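Local coordinates for alpha-galactosidase (Lactobacillus brevis, PDB 3MI6), which probably hydrolyses alpha-D-galactosides, releasing terminal non-reducing alpha-D-galactose, at residues Y475-M480 with E525-G530; N521-S526 with Y541-W546; Y693-D698 with Q730-T735; A664-Y669 with T680-K685; G282-P287 with Q497-H502. All coordinates share one frame; numbering follows the deposited sequence.

Contact 1 of 5, residues Y475-M480 with E525-G530; sequences YIKWDM and ESCASG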
# COMPACT_ATOMS: atom_id res chain seq x y z
N TYR D 475 27.61 32.27 27.62
CA TYR D 475 27.15 31.32 26.60
C TYR D 475 28.26 31.04 25.61
O TYR D 475 29.03 31.92 25.27
CB TYR D 475 25.94 31.95 25.90
CG TYR D 475 25.44 31.31 24.61
CD1 TYR D 475 26.04 31.57 23.40
CD2 TYR D 475 24.30 30.52 24.61
CE1 TYR D 475 25.56 31.02 22.22
CE2 TYR D 475 23.80 29.96 23.44
CZ TYR D 475 24.43 30.22 22.24
OH TYR D 475 23.94 29.67 21.07
N ILE D 476 28.33 29.80 25.16
CA ILE D 476 29.30 29.38 24.17
C ILE D 476 28.62 28.49 23.11
O ILE D 476 27.91 27.54 23.43
CB ILE D 476 30.52 28.67 24.84
CG1 ILE D 476 31.55 29.70 25.31
CG2 ILE D 476 31.17 27.70 23.89
CD1 ILE D 476 32.64 29.12 26.17
N LYS D 477 28.80 28.85 21.85
CA LYS D 477 28.40 27.98 20.77
C LYS D 477 29.62 27.12 20.45
O LYS D 477 30.66 27.62 20.02
CB LYS D 477 27.96 28.80 19.56
CG LYS D 477 27.22 28.01 18.47
CD LYS D 477 26.82 28.97 17.33
CE LYS D 477 26.27 28.26 16.10
NZ LYS D 477 25.96 29.19 14.96
N TRP D 478 29.49 25.82 20.69
CA TRP D 478 30.57 24.87 20.49
C TRP D 478 30.28 24.03 19.25
O TRP D 478 29.51 23.06 19.28
CB TRP D 478 30.71 24.01 21.75
CG TRP D 478 31.65 22.84 21.67
CD1 TRP D 478 32.03 22.16 20.56
CD2 TRP D 478 32.29 22.19 22.78
NE1 TRP D 478 32.88 21.13 20.90
CE2 TRP D 478 33.05 21.12 22.25
CE3 TRP D 478 32.29 22.41 24.16
CZ2 TRP D 478 33.81 20.28 23.06
CZ3 TRP D 478 33.05 21.56 24.96
CH2 TRP D 478 33.80 20.51 24.41
N ASP D 479 30.92 24.41 18.15
CA ASP D 479 30.63 23.85 16.84
C ASP D 479 31.60 22.70 16.52
O ASP D 479 32.50 22.41 17.29
CB ASP D 479 30.73 24.96 15.81
CG ASP D 479 29.95 24.67 14.56
OD1 ASP D 479 29.56 23.50 14.35
OD2 ASP D 479 29.73 25.63 13.78
N MSE D 480 31.41 22.07 15.36
CA MSE D 480 32.20 20.90 14.96
C MSE D 480 31.85 20.57 13.50
O MSE D 480 30.82 19.94 13.23
CB MSE D 480 31.90 19.72 15.88
CG MSE D 480 32.96 18.63 15.87
SE MSE D 480 32.81 17.35 14.40
CE MSE D 480 31.28 16.28 15.00
N GLU D 525 25.41 25.91 23.92
CA GLU D 525 24.64 25.44 22.78
C GLU D 525 25.56 24.55 21.98
O GLU D 525 26.58 24.98 21.48
CB GLU D 525 24.09 26.60 21.91
CG GLU D 525 23.17 26.12 20.77
CD GLU D 525 22.10 27.14 20.30
OE1 GLU D 525 21.75 27.11 19.09
OE2 GLU D 525 21.60 27.96 21.12
N SER D 526 25.19 23.27 21.90
CA SER D 526 25.94 22.30 21.11
C SER D 526 25.72 22.53 19.61
O SER D 526 24.67 23.04 19.19
CB SER D 526 25.52 20.89 21.54
OG SER D 526 25.10 20.15 20.42
N CYS D 527 26.71 22.19 18.79
CA CYS D 527 26.59 22.42 17.36
C CYS D 527 27.47 21.46 16.59
O CYS D 527 28.49 21.02 17.10
CB CYS D 527 26.96 23.86 17.01
SG CYS D 527 26.60 24.36 15.31
N ALA D 528 27.06 21.12 15.37
CA ALA D 528 27.87 20.29 14.48
C ALA D 528 27.41 20.51 13.05
O ALA D 528 26.73 19.65 12.47
CB ALA D 528 27.77 18.82 14.85
N SER D 529 27.78 21.66 12.47
CA SER D 529 27.30 22.05 11.15
C SER D 529 25.78 22.00 11.16
O SER D 529 25.14 21.54 10.21
CB SER D 529 27.83 21.09 10.08
OG SER D 529 29.15 21.41 9.69
N GLY D 530 25.18 22.48 12.25
CA GLY D 530 23.76 22.27 12.47
C GLY D 530 23.61 21.03 13.32
O GLY D 530 24.26 20.92 14.35
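Ile476 and Trp478 hold Glu525 between them through the backbone, the pattern of neighbouring parallel strands, here 475-478 and 523-526 of the eight-stranded (beta/alpha)8 barrel. Glu525 N donates to Ile476 O at 3.0 Å, and Trp478 N reaches Glu525 O at 3.1 Å in a nearly straight bond, 170° at the hydrogen. This register places Lys477 and Glu525 on one face of the sheet, Trp478 and Ser526 on the other. Packing is close around Glu525 and again where Cys527 meets Asp479. Tyr475, with CG anti to the backbone N (chi1 168°), brings OH within 2.9 Å of Glu525 OE2 for a weak hydrogen bond; OE2 lies in the plane of the ring, at its edge, while the carboxylate is turned 82° from the ring. OE2 also pairs with Gln544. Cys527, predicted to bind substrate, sets its SG 3.4 Å from CG of Asp479, the predicted nucleophile. By contrast, the side chains of selenomethionine Met480 and Ala528 meet only loosely, CE to CB at 4.3 Å, although their backbones run close and both residues are buried. This end forms part of the predicted substrate site, with Lys477 salt-bridged to Asp367. Asp479 OD2 is bonded to Trp412, whereas OD1 accepts Ser529 N at 3.2 Å through its syn lone pair.

Contact 2 of 5, residues N521-S526 with Y541-W546; sequences NVLFES and YAPQAW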
# COMPACT_ATOMS: atom_id res chain seq x y z
N ASN D 521 27.44 28.55 35.10
CA ASN D 521 26.43 29.54 34.67
C ASN D 521 26.50 29.80 33.18
O ASN D 521 25.80 30.67 32.64
CB ASN D 521 26.60 30.85 35.44
CG ASN D 521 26.36 30.69 36.92
OD1 ASN D 521 25.65 29.77 37.36
ND2 ASN D 521 26.96 31.58 37.72
N VAL D 522 27.37 29.06 32.52
CA VAL D 522 27.57 29.22 31.11
C VAL D 522 26.65 28.26 30.40
O VAL D 522 26.68 27.05 30.64
CB VAL D 522 29.03 28.95 30.72
CG1 VAL D 522 29.16 28.79 29.21
CG2 VAL D 522 29.93 30.07 31.23
N LEU D 523 25.81 28.82 29.55
CA LEU D 523 24.92 28.07 28.68
C LEU D 523 25.70 27.60 27.46
O LEU D 523 26.20 28.42 26.70
CB LEU D 523 23.80 29.01 28.24
CG LEU D 523 22.63 28.50 27.42
CD1 LEU D 523 22.13 27.14 27.94
CD2 LEU D 523 21.52 29.55 27.45
N PHE D 524 25.82 26.29 27.29
CA PHE D 524 26.44 25.73 26.09
C PHE D 524 25.36 25.31 25.11
O PHE D 524 24.49 24.50 25.43
CB PHE D 524 27.32 24.52 26.42
CG PHE D 524 28.59 24.86 27.12
CD1 PHE D 524 28.66 24.82 28.49
CD2 PHE D 524 29.70 25.25 26.41
CE1 PHE D 524 29.82 25.15 29.15
CE2 PHE D 524 30.87 25.59 27.07
CZ PHE D 524 30.93 25.54 28.44
N GLU D 525 25.41 25.91 23.92
CA GLU D 525 24.64 25.44 22.78
C GLU D 525 25.56 24.55 21.98
O GLU D 525 26.58 24.98 21.48
CB GLU D 525 24.09 26.60 21.91
CG GLU D 525 23.17 26.12 20.77
CD GLU D 525 22.10 27.14 20.30
OE1 GLU D 525 21.75 27.11 19.09
OE2 GLU D 525 21.60 27.96 21.12
N SER D 526 25.19 23.27 21.90
CA SER D 526 25.94 22.30 21.11
C SER D 526 25.72 22.53 19.61
O SER D 526 24.67 23.04 19.19
CB SER D 526 25.52 20.89 21.54
OG SER D 526 25.10 20.15 20.42
N TYR D 541 25.11 17.85 28.93
CA TYR D 541 26.01 18.95 29.21
C TYR D 541 25.46 20.25 28.66
O TYR D 541 25.46 21.27 29.34
CB TYR D 541 27.37 18.70 28.56
CG TYR D 541 28.11 17.52 29.13
CD1 TYR D 541 28.78 17.64 30.34
CD2 TYR D 541 28.14 16.29 28.47
CE1 TYR D 541 29.47 16.57 30.88
CE2 TYR D 541 28.83 15.21 29.02
CZ TYR D 541 29.49 15.37 30.23
OH TYR D 541 30.19 14.35 30.80
N ALA D 542 25.02 20.20 27.40
CA ALA D 542 24.48 21.35 26.67
C ALA D 542 22.99 21.15 26.44
O ALA D 542 22.60 20.31 25.63
CB ALA D 542 25.20 21.51 25.34
N PRO D 543 22.14 21.93 27.13
CA PRO D 543 20.70 21.66 27.16
C PRO D 543 20.02 21.93 25.82
O PRO D 543 18.86 21.57 25.64
CB PRO D 543 20.19 22.65 28.20
CG PRO D 543 21.13 23.82 28.04
CD PRO D 543 22.48 23.19 27.82
N GLN D 544 20.73 22.55 24.89
CA GLN D 544 20.12 22.85 23.59
C GLN D 544 21.12 22.70 22.46
O GLN D 544 22.31 22.91 22.65
CB GLN D 544 19.51 24.25 23.58
CG GLN D 544 20.51 25.38 23.56
CD GLN D 544 19.84 26.68 23.91
OE1 GLN D 544 18.92 26.70 24.73
NE2 GLN D 544 20.28 27.76 23.29
N ALA D 545 20.63 22.32 21.28
CA ALA D 545 21.51 22.16 20.13
C ALA D 545 21.06 23.06 19.00
O ALA D 545 19.89 23.44 18.94
CB ALA D 545 21.53 20.70 19.69
N TRP D 546 21.99 23.45 18.13
CA TRP D 546 21.64 24.15 16.89
C TRP D 546 21.09 23.11 15.91
O TRP D 546 21.84 22.33 15.34
CB TRP D 546 22.87 24.87 16.32
CG TRP D 546 22.60 25.62 15.04
CD1 TRP D 546 23.31 25.56 13.88
CD2 TRP D 546 21.52 26.54 14.80
NE1 TRP D 546 22.75 26.40 12.93
CE2 TRP D 546 21.65 27.01 13.48
CE3 TRP D 546 20.47 27.03 15.59
CZ2 TRP D 546 20.77 27.93 12.92
CZ3 TRP D 546 19.59 27.94 15.03
CH2 TRP D 546 19.74 28.38 13.71
O HOH W 1 25.42 24.10 29.31
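Gln544 lies obliquely across Glu525, its NE2 donating to Glu525 OE2. With Gln544 CG in the crowded position between the backbone N and the carbonyl carbon (chi1 72°), that atom packs 3.9 Å from Glu525 CG. As modelled, the donor approaches from above the carboxylate plane, though the length of this bond is too short to be trusted. Glu525 OE1 lies 3.7 Å from Trp546 CE3. An alanine at Glu525 would probably leave Gln544 NE2 without its acceptor and Tyr475 OH without its weak one, and open a gap beside Trp546. The backbones are joined by Ser526 N to Gln544 O at 3.0 Å and Trp546 N to Ser526 O at 2.9 Å. Towards the start of both segments apolar contacts take over: Leu523 CD1 meets Pro543 CG at 3.5 Å, and Phe524 CB meets Ala542 CB at 3.8 Å. There a water bridges the two segments, donating to Tyr541 O at 2.8 Å and accepting from Phe524 N. Trp546 NE1 is bonded to Asp549, the predicted proton donor. Two adjacent parallel strands joined through helix 536-539 make this a beta-alpha-beta crossover of the TIM barrel.

Contact 3 of 5, residues Y693-D698 with Q730-T735; sequences YQINDD and QLFVVT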
# COMPACT_ATOMS: atom_id res chain seq x y z
N TYR D 693 -12.96 27.70 26.63
CA TYR D 693 -11.82 28.44 26.09
C TYR D 693 -12.24 29.49 25.07
O TYR D 693 -13.37 29.47 24.58
CB TYR D 693 -10.85 27.51 25.37
CG TYR D 693 -10.26 26.37 26.16
CD1 TYR D 693 -9.03 26.49 26.79
CD2 TYR D 693 -10.90 25.14 26.23
CE1 TYR D 693 -8.47 25.43 27.48
CE2 TYR D 693 -10.35 24.09 26.92
CZ TYR D 693 -9.12 24.23 27.54
OH TYR D 693 -8.57 23.18 28.24
N GLN D 694 -11.31 30.39 24.76
CA GLN D 694 -11.48 31.36 23.68
C GLN D 694 -10.22 31.35 22.83
O GLN D 694 -9.11 31.08 23.33
CB GLN D 694 -11.74 32.77 24.21
CG GLN D 694 -13.01 32.88 25.01
CD GLN D 694 -13.52 34.32 25.20
OE1 GLN D 694 -12.78 35.21 25.64
NE2 GLN D 694 -14.80 34.53 24.88
N ILE D 695 -10.40 31.66 21.56
CA ILE D 695 -9.32 31.58 20.62
C ILE D 695 -9.08 32.81 19.80
O ILE D 695 -9.95 33.26 19.08
CB ILE D 695 -9.65 30.56 19.53
CG1 ILE D 695 -9.93 29.23 20.20
CG2 ILE D 695 -8.52 30.56 18.49
CD1 ILE D 695 -10.40 28.20 19.28
N ASN D 696 -7.96 33.43 20.08
CA ASN D 696 -7.55 34.67 19.47
C ASN D 696 -8.66 35.63 19.77
O ASN D 696 -9.20 35.59 20.81
CB ASN D 696 -7.33 34.53 17.98
CG ASN D 696 -6.37 33.44 17.63
OD1 ASN D 696 -5.48 33.15 18.34
ND2 ASN D 696 -6.56 32.84 16.51
N ASP D 697 -8.99 36.48 18.84
CA ASP D 697 -9.94 37.55 19.09
C ASP D 697 -11.39 37.14 18.77
O ASP D 697 -12.29 37.98 18.74
CB ASP D 697 -9.56 38.78 18.27
CG ASP D 697 -9.42 38.47 16.78
OD1 ASP D 697 -9.49 37.28 16.38
OD2 ASP D 697 -9.25 39.44 15.99
N ASP D 698 -11.62 35.84 18.49
CA ASP D 698 -12.96 35.31 18.28
C ASP D 698 -13.71 35.38 19.61
O ASP D 698 -13.25 34.85 20.63
CB ASP D 698 -12.88 33.87 17.75
CG ASP D 698 -14.21 33.15 17.78
OD1 ASP D 698 -15.23 33.76 18.17
OD2 ASP D 698 -14.23 31.96 17.41
N GLN D 730 -1.15 29.94 10.19
CA GLN D 730 -2.27 30.31 11.03
C GLN D 730 -1.94 29.92 12.48
O GLN D 730 -1.71 28.75 12.79
CB GLN D 730 -3.53 29.61 10.53
CG GLN D 730 -3.95 30.08 9.15
CD GLN D 730 -4.60 28.99 8.31
OE1 GLN D 730 -4.13 27.85 8.26
NE2 GLN D 730 -5.67 29.35 7.63
N LEU D 731 -1.92 30.93 13.35
CA LEU D 731 -1.61 30.78 14.75
C LEU D 731 -2.89 30.87 15.57
O LEU D 731 -3.80 31.62 15.23
CB LEU D 731 -0.70 31.92 15.17
CG LEU D 731 0.58 31.67 15.96
CD1 LEU D 731 1.47 30.61 15.30
CD2 LEU D 731 1.30 32.99 16.06
N PHE D 732 -2.95 30.10 16.65
CA PHE D 732 -4.13 30.00 17.48
C PHE D 732 -3.76 30.06 18.97
O PHE D 732 -3.34 29.06 19.55
CB PHE D 732 -4.82 28.67 17.21
CG PHE D 732 -5.28 28.51 15.80
CD1 PHE D 732 -6.46 29.09 15.37
CD2 PHE D 732 -4.56 27.74 14.90
CE1 PHE D 732 -6.89 28.92 14.07
CE2 PHE D 732 -5.00 27.57 13.59
CZ PHE D 732 -6.16 28.17 13.18
N VAL D 733 -3.93 31.23 19.59
CA VAL D 733 -3.71 31.39 21.02
C VAL D 733 -4.96 31.02 21.82
O VAL D 733 -6.01 31.67 21.69
CB VAL D 733 -3.33 32.84 21.35
CG1 VAL D 733 -3.06 32.99 22.83
CG2 VAL D 733 -2.13 33.27 20.52
N VAL D 734 -4.86 29.99 22.63
CA VAL D 734 -6.01 29.46 23.35
C VAL D 734 -5.98 29.84 24.82
O VAL D 734 -5.06 29.48 25.54
CB VAL D 734 -6.08 27.93 23.25
CG1 VAL D 734 -7.27 27.39 24.00
CG2 VAL D 734 -6.13 27.50 21.79
N THR D 735 -6.98 30.59 25.26
CA THR D 735 -7.07 31.03 26.64
C THR D 735 -8.28 30.41 27.33
O THR D 735 -9.39 30.46 26.80
CB THR D 735 -7.23 32.57 26.77
OG1 THR D 735 -6.14 33.23 26.12
CG2 THR D 735 -7.29 32.99 28.23
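An antiparallel strand pair of the C-terminal beta domain joins Gln694 to Thr735 and Asn696 to Val733; strand 692-695 leaves it through a type II' turn. Gln694 and Thr735 form a hydrogen-bonded pair, with Gln694 N to Thr735 O at 2.8 Å and Thr735 N to Gln694 O at 2.9 Å. Asn696 N continues the ladder to Val733 O at 3.1 Å. Where the turn from Ile695 to Asp698 bends the chain away, the Asn696 side chain carries the pairing on. With CG anti to the carbonyl carbon (chi1 -55°), CG is turned toward strand 728-736, where both ends of the amide can bond. OD1 accepts Val733 N at 2.8 Å, the donor tilted 20° from the amide's carbonyl plane. ND2 gives a longer bond to Leu731 O, 3.3 Å, meeting a lone pair in the plane of that carbonyl. An alanine in place of Asn696 would probably leave Val733 N and Leu731 O without these mates and weaken the hold on strand 730-735 beside the turn. On the opposite face to Gln694 and Thr735, Tyr693 CD1 packs on Val734 CG1 at 3.4 Å. Ile695 CG2 approaches the edge of the Phe732 ring, 4.0 Å from CD1. Strand 728-736 lies between 692-695 and 663-670 in the six-stranded sheet, and Phe732 turns to Phe682 and to Val714 of strand 712-714.

Contact 4 of 5, residues A664-Y669 with T680-K685; sequences AIAARY and TRFYFK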
# COMPACT_ATOMS: atom_id res chain seq x y z
N ALA D 664 -2.81 27.40 25.59
CA ALA D 664 -2.23 26.64 24.49
C ALA D 664 -1.95 27.52 23.30
O ALA D 664 -2.65 28.50 23.09
CB ALA D 664 -3.12 25.48 24.08
N ILE D 665 -0.91 27.19 22.55
CA ILE D 665 -0.71 27.78 21.24
C ILE D 665 -0.59 26.71 20.16
O ILE D 665 0.27 25.83 20.24
CB ILE D 665 0.49 28.70 21.21
CG1 ILE D 665 0.16 29.97 21.99
CG2 ILE D 665 0.85 29.04 19.79
CD1 ILE D 665 1.31 30.95 22.13
N ALA D 666 -1.47 26.78 19.17
CA ALA D 666 -1.46 25.88 18.03
C ALA D 666 -0.98 26.63 16.79
O ALA D 666 -1.04 27.85 16.72
CB ALA D 666 -2.85 25.31 17.79
N ALA D 667 -0.49 25.89 15.81
CA ALA D 667 -0.04 26.53 14.60
C ALA D 667 -0.27 25.58 13.46
O ALA D 667 0.00 24.40 13.60
CB ALA D 667 1.42 26.88 14.69
N ARG D 668 -0.82 26.10 12.36
CA ARG D 668 -0.99 25.36 11.13
C ARG D 668 -0.19 26.07 10.04
O ARG D 668 -0.36 27.27 9.82
CB ARG D 668 -2.46 25.32 10.76
CG ARG D 668 -2.81 24.49 9.58
CD ARG D 668 -4.31 24.54 9.39
NE ARG D 668 -4.79 23.68 8.32
CZ ARG D 668 -5.00 24.09 7.07
NH1 ARG D 668 -4.78 25.35 6.73
NH2 ARG D 668 -5.42 23.23 6.15
N TYR D 669 0.68 25.34 9.36
CA TYR D 669 1.45 25.88 8.26
C TYR D 669 1.07 25.14 7.00
O TYR D 669 1.06 23.92 6.97
CB TYR D 669 2.96 25.70 8.52
CG TYR D 669 3.39 26.05 9.93
CD1 TYR D 669 3.92 27.29 10.20
CD2 TYR D 669 3.25 25.15 10.98
CE1 TYR D 669 4.31 27.63 11.47
CE2 TYR D 669 3.63 25.48 12.25
CZ TYR D 669 4.17 26.72 12.49
OH TYR D 669 4.57 27.10 13.77
N THR D 680 -11.43 24.51 5.86
CA THR D 680 -10.42 24.05 6.78
C THR D 680 -11.04 23.77 8.13
O THR D 680 -11.74 24.61 8.70
CB THR D 680 -9.31 25.10 6.99
OG1 THR D 680 -8.60 25.31 5.76
CG2 THR D 680 -8.34 24.63 8.08
N ARG D 681 -10.79 22.57 8.65
CA ARG D 681 -11.07 22.33 10.05
C ARG D 681 -9.82 21.88 10.79
O ARG D 681 -9.26 20.82 10.51
CB ARG D 681 -12.19 21.32 10.26
CG ARG D 681 -12.68 21.37 11.70
CD ARG D 681 -14.07 20.87 11.86
NE ARG D 681 -14.98 21.39 10.86
CZ ARG D 681 -16.24 20.98 10.77
NH1 ARG D 681 -16.69 20.07 11.63
NH2 ARG D 681 -17.04 21.47 9.83
N PHE D 682 -9.41 22.71 11.74
CA PHE D 682 -8.30 22.40 12.62
C PHE D 682 -8.74 21.66 13.90
O PHE D 682 -9.61 22.14 14.61
CB PHE D 682 -7.57 23.68 13.00
CG PHE D 682 -6.35 23.45 13.81
CD1 PHE D 682 -5.29 22.73 13.28
CD2 PHE D 682 -6.26 23.93 15.10
CE1 PHE D 682 -4.16 22.50 14.02
CE2 PHE D 682 -5.14 23.69 15.85
CZ PHE D 682 -4.08 22.97 15.31
N TYR D 683 -8.15 20.51 14.20
CA TYR D 683 -8.53 19.78 15.42
C TYR D 683 -7.52 19.90 16.57
O TYR D 683 -6.53 19.16 16.60
CB TYR D 683 -8.74 18.29 15.13
CG TYR D 683 -9.88 17.98 14.23
CD1 TYR D 683 -9.72 17.97 12.85
CD2 TYR D 683 -11.14 17.66 14.74
CE1 TYR D 683 -10.78 17.68 12.00
CE2 TYR D 683 -12.22 17.36 13.91
CZ TYR D 683 -12.02 17.37 12.54
OH TYR D 683 -13.06 17.07 11.71
N PHE D 684 -7.77 20.78 17.52
CA PHE D 684 -6.87 20.87 18.68
C PHE D 684 -6.75 19.52 19.40
O PHE D 684 -7.67 18.69 19.37
CB PHE D 684 -7.35 21.95 19.65
CG PHE D 684 -7.37 23.33 19.07
CD1 PHE D 684 -8.38 23.73 18.22
CD2 PHE D 684 -6.36 24.24 19.37
CE1 PHE D 684 -8.40 25.00 17.68
CE2 PHE D 684 -6.37 25.51 18.82
CZ PHE D 684 -7.38 25.89 17.98
N LYS D 685 -5.59 19.30 20.02
CA LYS D 685 -5.39 18.18 20.94
C LYS D 685 -4.91 18.72 22.29
O LYS D 685 -4.51 19.89 22.42
CB LYS D 685 -4.37 17.18 20.40
CG LYS D 685 -4.37 16.96 18.89
CD LYS D 685 -5.66 16.37 18.40
CE LYS D 685 -5.42 15.09 17.65
NZ LYS D 685 -6.11 15.13 16.34
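Arg668 and Thr680 reach toward each other tip to tip, the methyl CG2 of Thr680 set over the centre of one face of the guanidinium, 3.5 Å above its plane. Arg668 gets there with CG anti to the backbone N (chi1 -175°) and a chain extended as far as NE; its NH1 is bonded to Gln730 OE1, which would fix the turn of the planar group. A second cluster centres on Ala666, whose CB points at two phenylalanines: it lies 3.4 Å from Phe682 CE2 and 3.7 Å from Phe684 CE2, oblique to both rings. The rings also support each other, Phe682 CE2 standing 3.6 Å above the centre of the Phe684 face, while Phe684 CE2 lies in the plane of the Phe682 ring, at its edge. No hydrogen bond crosses between the segments, and their strand axes come no nearer than 10.0 Å, at an angle of 146°, so side chains alone join them, as between the layers of a beta sandwich. Beside this layer Arg681 packs on Leu49 of the second subunit. Strand 663-670 belongs to the six-stranded sheet of the C-terminal domain, while 680-682 pairs with 712-714. Phe682 is also covered by Phe732 of strand 728-736 and Val714 of strand 712-714.

Contact 5 of 5, residues G282-P287 with Q497-H502; sequences GWNLAP and QLELPH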
# COMPACT_ATOMS: atom_id res chain seq x y z
N GLY D 282 36.77 -1.80 19.27
CA GLY D 282 37.41 -2.90 19.95
C GLY D 282 38.04 -2.32 21.20
O GLY D 282 38.71 -1.28 21.12
N TRP D 283 37.84 -2.96 22.35
CA TRP D 283 38.36 -2.40 23.58
C TRP D 283 39.21 -3.38 24.37
O TRP D 283 38.70 -4.38 24.87
CB TRP D 283 37.23 -1.91 24.44
CG TRP D 283 37.70 -1.11 25.55
CD1 TRP D 283 38.01 -1.54 26.80
CD2 TRP D 283 37.93 0.29 25.54
NE1 TRP D 283 38.43 -0.50 27.57
CE2 TRP D 283 38.39 0.65 26.82
CE3 TRP D 283 37.80 1.28 24.56
CZ2 TRP D 283 38.71 1.95 27.15
CZ3 TRP D 283 38.13 2.58 24.90
CH2 TRP D 283 38.59 2.90 26.18
N ASN D 284 40.51 -3.07 24.49
CA ASN D 284 41.44 -3.91 25.25
C ASN D 284 41.24 -3.80 26.75
O ASN D 284 41.47 -2.76 27.37
CB ASN D 284 42.90 -3.60 24.90
CG ASN D 284 43.22 -3.90 23.46
OD1 ASN D 284 43.32 -5.07 23.06
ND2 ASN D 284 43.40 -2.86 22.65
N LEU D 285 40.81 -4.91 27.33
CA LEU D 285 40.44 -4.98 28.74
C LEU D 285 41.53 -5.74 29.49
O LEU D 285 41.52 -6.98 29.57
CB LEU D 285 39.09 -5.69 28.87
CG LEU D 285 38.22 -5.53 30.11
CD1 LEU D 285 37.84 -4.07 30.34
CD2 LEU D 285 36.98 -6.40 29.95
N ALA D 286 42.50 -4.99 30.02
CA ALA D 286 43.57 -5.60 30.79
C ALA D 286 43.03 -6.21 32.09
O ALA D 286 41.90 -5.94 32.50
CB ALA D 286 44.61 -4.56 31.10
N PRO D 287 43.84 -7.06 32.74
CA PRO D 287 43.42 -7.53 34.06
C PRO D 287 43.12 -6.37 35.03
O PRO D 287 43.85 -5.37 35.05
CB PRO D 287 44.62 -8.34 34.53
CG PRO D 287 45.28 -8.78 33.28
CD PRO D 287 45.12 -7.65 32.33
N GLN D 497 44.16 0.70 18.43
CA GLN D 497 43.67 1.65 17.42
C GLN D 497 42.14 1.64 17.25
O GLN D 497 41.54 2.66 16.93
CB GLN D 497 44.39 1.48 16.09
CG GLN D 497 45.85 1.90 16.11
CD GLN D 497 46.03 3.37 16.45
OE1 GLN D 497 45.34 4.23 15.93
NE2 GLN D 497 46.98 3.65 17.34
N LEU D 498 41.52 0.50 17.48
CA LEU D 498 40.07 0.41 17.39
C LEU D 498 39.39 1.05 18.58
O LEU D 498 38.17 0.94 18.74
CB LEU D 498 39.63 -1.05 17.32
CG LEU D 498 40.06 -1.76 16.05
CD1 LEU D 498 39.72 -3.21 16.17
CD2 LEU D 498 39.40 -1.13 14.85
N GLU D 499 40.17 1.72 19.43
CA GLU D 499 39.63 2.38 20.61
C GLU D 499 39.63 3.88 20.43
O GLU D 499 39.25 4.61 21.34
CB GLU D 499 40.48 2.10 21.85
CG GLU D 499 40.32 0.75 22.51
CD GLU D 499 41.36 0.56 23.63
OE1 GLU D 499 41.78 1.57 24.23
OE2 GLU D 499 41.76 -0.60 23.91
N LEU D 500 40.07 4.36 19.27
CA LEU D 500 40.19 5.80 19.06
C LEU D 500 38.81 6.44 19.05
O LEU D 500 38.55 7.38 19.81
CB LEU D 500 40.91 6.10 17.76
CG LEU D 500 41.72 7.39 17.56
CD1 LEU D 500 41.96 7.62 16.07
CD2 LEU D 500 41.06 8.62 18.18
N PRO D 501 37.90 5.93 18.20
CA PRO D 501 36.60 6.61 18.16
C PRO D 501 35.99 6.79 19.53
O PRO D 501 35.63 7.91 19.87
CB PRO D 501 35.76 5.69 17.27
CG PRO D 501 36.76 5.11 16.33
CD PRO D 501 37.98 4.87 17.18
N HIS D 502 35.88 5.74 20.33
CA HIS D 502 35.25 5.92 21.64
C HIS D 502 36.06 6.82 22.57
O HIS D 502 35.50 7.58 23.36
CB HIS D 502 35.01 4.58 22.32
CG HIS D 502 34.23 4.70 23.58
ND1 HIS D 502 34.70 4.23 24.78
CD2 HIS D 502 33.02 5.24 23.83
CE1 HIS D 502 33.80 4.47 25.72
NE2 HIS D 502 32.77 5.08 25.17
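Glu499 has CG anti to the carbonyl carbon (chi1 -78°) and Trp283 has CG anti to the backbone N (chi1 -168°); these turn Glu499 CG and the indole toward each other, and the extended chain then carries the carboxylate over one face of the ring. Glu499 CD lies 3.7 Å from the ring plane, offset toward the rim, and the carboxylate and ring are stacked with their planes 29° apart. The aliphatic part joins in: Glu499 CG is 3.3 Å from Trp283 CE3. Glu499 OE2 is gripped twice by Asn284, accepting backbone N at 2.8 Å and ND2 at 3.1 Å from opposite faces of the carboxylate plane. Glu499 OE1 forms a salt bridge with Arg503, so both oxygens are engaged, and Asn284 ND2 also bonds to Asp495 O. Across the other face of Trp283 stands the His502 ring, edge toward the indole, an offset edge-to-face pair with centroids 5.7 Å apart. Nearby, Gly282 N makes a weak bond to Leu498 O, and Leu498 packs on Arg99 of the third subunit. The contact thus joins the N-terminal beta domain to the barrel: strand 283-285 pairs with strand 174-186, while the 3-10 segment ending at 499 leads into helix 500-518, which precedes barrel strand 523-526.

Overall arrangement
Contacts 1 and 2 are successive steps round the same barrel: they share Glu525 and Ser526 on strand 523-526, and their centres are about 8 Å apart. Together they carry the predicted nucleophile Asp479 and reach the predicted proton donor Asp549 through Trp546. Contacts 3 and 4 are likewise a pair, centres about 10 Å apart, meeting where strands 663-670 and 728-736 run side by side; Val734 N lies 2.7 Å from Ala664 O. Both lie away from the predicted site; nearest atoms of contacts 2 and 4 are about 15 Å apart. Contact 5, centred about 28 Å from contact 1, ties in the N-terminal domain, about 57 Å between centres from contact 3.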